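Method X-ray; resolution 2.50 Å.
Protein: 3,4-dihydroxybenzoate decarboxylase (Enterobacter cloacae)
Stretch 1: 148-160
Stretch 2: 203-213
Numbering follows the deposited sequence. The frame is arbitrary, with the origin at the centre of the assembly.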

# COMPACT_ATOMS: atom_id res chain seq x y z
N PHE A 148 25.38 -19.02 -36.28
CA PHE A 148 24.83 -19.78 -35.17
C PHE A 148 24.07 -21.00 -35.67
O PHE A 148 23.35 -20.92 -36.67
CB PHE A 148 23.87 -18.92 -34.32
CG PHE A 148 24.49 -18.35 -33.08
CD1 PHE A 148 24.60 -19.12 -31.94
CD2 PHE A 148 24.92 -17.04 -33.04
CE1 PHE A 148 25.16 -18.61 -30.78
CE2 PHE A 148 25.48 -16.51 -31.89
CZ PHE A 148 25.60 -17.30 -30.76
N PHE A 149 24.24 -22.12 -34.98
CA PHE A 149 23.31 -23.23 -35.03
C PHE A 149 22.46 -23.17 -33.77
O PHE A 149 22.99 -23.09 -32.66
CB PHE A 149 24.04 -24.58 -35.10
CG PHE A 149 24.96 -24.72 -36.28
CD1 PHE A 149 24.45 -25.02 -37.53
CD2 PHE A 149 26.32 -24.58 -36.13
CE1 PHE A 149 25.30 -25.15 -38.62
CE2 PHE A 149 27.17 -24.71 -37.21
CZ PHE A 149 26.66 -25.00 -38.45
N CYS A 150 21.14 -23.19 -33.94
CA CYS A 150 20.24 -22.95 -32.82
C CYS A 150 19.42 -24.16 -32.40
O CYS A 150 18.73 -24.09 -31.38
CB CYS A 150 19.28 -21.79 -33.15
SG CYS A 150 20.13 -20.23 -33.44
N LEU A 151 19.47 -25.25 -33.15
CA LEU A 151 18.71 -26.46 -32.83
C LEU A 151 19.61 -27.68 -32.87
O LEU A 151 19.32 -28.69 -33.52
CB LEU A 151 17.52 -26.61 -33.78
CG LEU A 151 16.43 -25.55 -33.61
CD1 LEU A 151 15.34 -25.71 -34.66
CD2 LEU A 151 15.83 -25.62 -32.21
N GLY A 152 20.73 -27.60 -32.16
CA GLY A 152 21.63 -28.73 -32.05
C GLY A 152 21.27 -29.64 -30.88
O GLY A 152 21.45 -29.26 -29.72
N LEU A 153 20.75 -30.82 -31.18
CA LEU A 153 20.46 -31.82 -30.15
C LEU A 153 21.76 -32.52 -29.79
O LEU A 153 22.31 -33.28 -30.59
CB LEU A 153 19.41 -32.81 -30.65
CG LEU A 153 18.97 -33.86 -29.63
CD1 LEU A 153 18.02 -33.26 -28.61
CD2 LEU A 153 18.34 -35.05 -30.32
N VAL A 154 22.25 -32.27 -28.58
CA VAL A 154 23.56 -32.75 -28.15
C VAL A 154 23.40 -34.01 -27.33
O VAL A 154 22.63 -34.04 -26.36
CB VAL A 154 24.31 -31.67 -27.36
CG1 VAL A 154 25.65 -32.20 -26.89
CG2 VAL A 154 24.50 -30.42 -28.21
N LEU A 155 24.13 -35.06 -27.70
CA LEU A 155 24.21 -36.29 -26.93
C LEU A 155 25.56 -36.36 -26.23
O LEU A 155 26.58 -35.99 -26.81
CB LEU A 155 24.03 -37.53 -27.82
CG LEU A 155 22.83 -37.57 -28.78
CD1 LEU A 155 22.76 -38.91 -29.49
CD2 LEU A 155 21.55 -37.31 -28.04
N ALA A 156 25.55 -36.82 -24.98
CA ALA A 156 26.79 -36.93 -24.22
C ALA A 156 26.61 -37.99 -23.14
O ALA A 156 25.49 -38.32 -22.75
CB ALA A 156 27.18 -35.58 -23.60
N SER A 157 27.74 -38.51 -22.66
CA SER A 157 27.74 -39.54 -21.64
C SER A 157 28.82 -39.23 -20.60
O SER A 157 29.82 -38.58 -20.90
CB SER A 157 27.98 -40.93 -22.23
OG SER A 157 26.86 -41.35 -23.00
N ASP A 158 28.59 -39.71 -19.39
CA ASP A 158 29.55 -39.54 -18.30
C ASP A 158 30.89 -40.14 -18.71
O ASP A 158 30.95 -41.31 -19.10
CB ASP A 158 29.02 -40.22 -17.04
CG ASP A 158 29.82 -39.86 -15.79
OD1 ASP A 158 31.06 -39.75 -15.86
OD2 ASP A 158 29.19 -39.70 -14.72
N PRO A 159 31.98 -39.37 -18.63
CA PRO A 159 33.30 -39.93 -18.97
C PRO A 159 33.77 -41.01 -18.00
O PRO A 159 34.76 -41.69 -18.29
CB PRO A 159 34.22 -38.71 -18.93
CG PRO A 159 33.54 -37.76 -18.00
CD PRO A 159 32.07 -37.96 -18.24
N GLU A 160 33.10 -41.18 -16.86
CA GLU A 160 33.40 -42.25 -15.92
C GLU A 160 32.41 -43.41 -16.01
O GLU A 160 32.81 -44.56 -16.16
CB GLU A 160 33.42 -41.70 -14.49
CG GLU A 160 34.50 -40.66 -14.23
CD GLU A 160 34.57 -40.24 -12.78
OE1 GLU A 160 33.67 -40.64 -12.00
OE2 GLU A 160 35.52 -39.52 -12.41
N PRO A 203 39.28 -34.44 -22.93
CA PRO A 203 38.09 -33.85 -23.55
C PRO A 203 36.87 -34.73 -23.32
O PRO A 203 36.95 -35.85 -22.80
CB PRO A 203 38.46 -33.78 -25.03
CG PRO A 203 39.46 -34.86 -25.22
CD PRO A 203 40.24 -34.93 -23.93
N LEU A 204 35.71 -34.21 -23.73
CA LEU A 204 34.45 -34.92 -23.61
C LEU A 204 33.84 -35.10 -25.00
O LEU A 204 33.60 -34.11 -25.70
CB LEU A 204 33.47 -34.17 -22.70
CG LEU A 204 32.16 -34.91 -22.42
CD1 LEU A 204 32.42 -36.16 -21.58
CD2 LEU A 204 31.16 -34.00 -21.73
N PRO A 205 33.57 -36.34 -25.44
CA PRO A 205 33.03 -36.54 -26.78
C PRO A 205 31.53 -36.24 -26.81
O PRO A 205 30.78 -36.68 -25.94
CB PRO A 205 33.31 -38.02 -27.06
CG PRO A 205 33.95 -38.58 -25.80
CD PRO A 205 33.70 -37.60 -24.70
N VAL A 206 31.11 -35.49 -27.83
CA VAL A 206 29.71 -35.12 -28.00
C VAL A 206 29.34 -35.25 -29.47
O VAL A 206 30.19 -35.19 -30.36
CB VAL A 206 29.41 -33.69 -27.51
CG1 VAL A 206 29.59 -33.59 -26.00
CG2 VAL A 206 30.29 -32.69 -28.23
N THR A 207 28.04 -35.44 -29.72
CA THR A 207 27.48 -35.37 -31.06
C THR A 207 26.39 -34.31 -31.09
O THR A 207 25.60 -34.19 -30.15
CB THR A 207 26.90 -36.72 -31.51
OG1 THR A 207 25.72 -37.01 -30.75
CG2 THR A 207 27.92 -37.83 -31.30
N ILE A 208 26.35 -33.55 -32.17
CA ILE A 208 25.40 -32.46 -32.34
C ILE A 208 24.47 -32.85 -33.47
O ILE A 208 24.85 -32.85 -34.65
CB ILE A 208 26.12 -31.13 -32.64
CG1 ILE A 208 27.17 -30.87 -31.56
CG2 ILE A 208 25.11 -30.00 -32.71
CD1 ILE A 208 28.32 -30.03 -32.03
N ASN A 209 23.23 -33.19 -33.12
CA ASN A 209 22.27 -33.76 -34.06
C ASN A 209 21.30 -32.67 -34.50
O ASN A 209 20.63 -32.05 -33.67
CB ASN A 209 21.52 -34.92 -33.41
CG ASN A 209 22.45 -35.95 -32.80
OD1 ASN A 209 22.69 -37.00 -33.39
ND2 ASN A 209 22.98 -35.65 -31.62
N MSE A 210 21.23 -32.43 -35.81
CA MSE A 210 20.39 -31.38 -36.36
C MSE A 210 19.56 -31.88 -37.54
O MSE A 210 20.04 -32.66 -38.35
CB MSE A 210 21.24 -30.18 -36.78
CG MSE A 210 22.09 -29.61 -35.66
SE MSE A 210 23.24 -28.15 -36.24
CE MSE A 210 24.29 -29.11 -37.57
N GLY A 211 18.32 -31.41 -37.63
CA GLY A 211 17.41 -31.86 -38.67
C GLY A 211 16.71 -33.14 -38.27
O GLY A 211 17.06 -34.22 -38.76
N LEU A 212 15.72 -33.04 -37.39
CA LEU A 212 15.15 -34.19 -36.72
C LEU A 212 13.64 -34.22 -36.88
O LEU A 212 13.02 -33.25 -37.32
CB LEU A 212 15.50 -34.18 -35.22
CG LEU A 212 16.92 -33.77 -34.86
CD1 LEU A 212 17.04 -33.54 -33.37
CD2 LEU A 212 17.90 -34.83 -35.33
N ASP A 213 13.07 -35.37 -36.53
CA ASP A 213 11.65 -35.46 -36.29
C ASP A 213 11.24 -34.41 -35.26
O ASP A 213 11.87 -34.33 -34.19
CB ASP A 213 11.30 -36.87 -35.79
CG ASP A 213 9.81 -37.14 -35.73
OD1 ASP A 213 9.00 -36.20 -35.84
OD2 ASP A 213 9.44 -38.32 -35.55

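Strand 148-157 runs antiparallel to the strand of stretch 2 that ends at Met210, their N-to-C directions 143° apart, and together the stretches bury 662 Å². All strand residues of stretch 1 are buried, so the apolar side chains of Leu153, Val154 and Leu155 suit the site. Phe149 starts the contact: its CD1 lies 3.6 Å from SE of selenomethionine Met210, an oblique sulfur-aromatic-type approach. Gly152 suits its tight site, since its CA is 3.8 Å from Ile208 CG2 and an ideal CB would stand 2.8 Å from that methyl, a clash.

Leu153 and Asn209 are joined by three hydrogen bonds. Leu153 N donates to Asn209 O (2.8 Å, 155°), while Leu153 O accepts from both Asn209 N (2.7 Å, 163°) and Asn209 ND2 (2.7 Å, 174°). The m rotamer of Asn209 places ND2 against Leu153 O, and ND2 also donates to Thr207 OG1 at 3.2 Å, so the buried amide finds polar partners. Leu153 CD2 packs against Leu212 CD1 at 3.6 Å.

Val154, in the non-hydrogen-bonded pair with Ile208, turns to the other face, where its CG1 meets Val206 CB at 4.1 Å; its CA makes a CA-H...O contact with Thr207 O (3.2 Å, 152°). Leu155 N bonds Thr207 O at 3.0 Å, but the return bond, Thr207 N to Leu155 O, is weak at 3.3 Å. Beyond the ladder, Ala156 CB touches Val206 CG1 at 3.9 Å, and exposed Pro159 rests its CD 3.8 Å from Leu204 CD1.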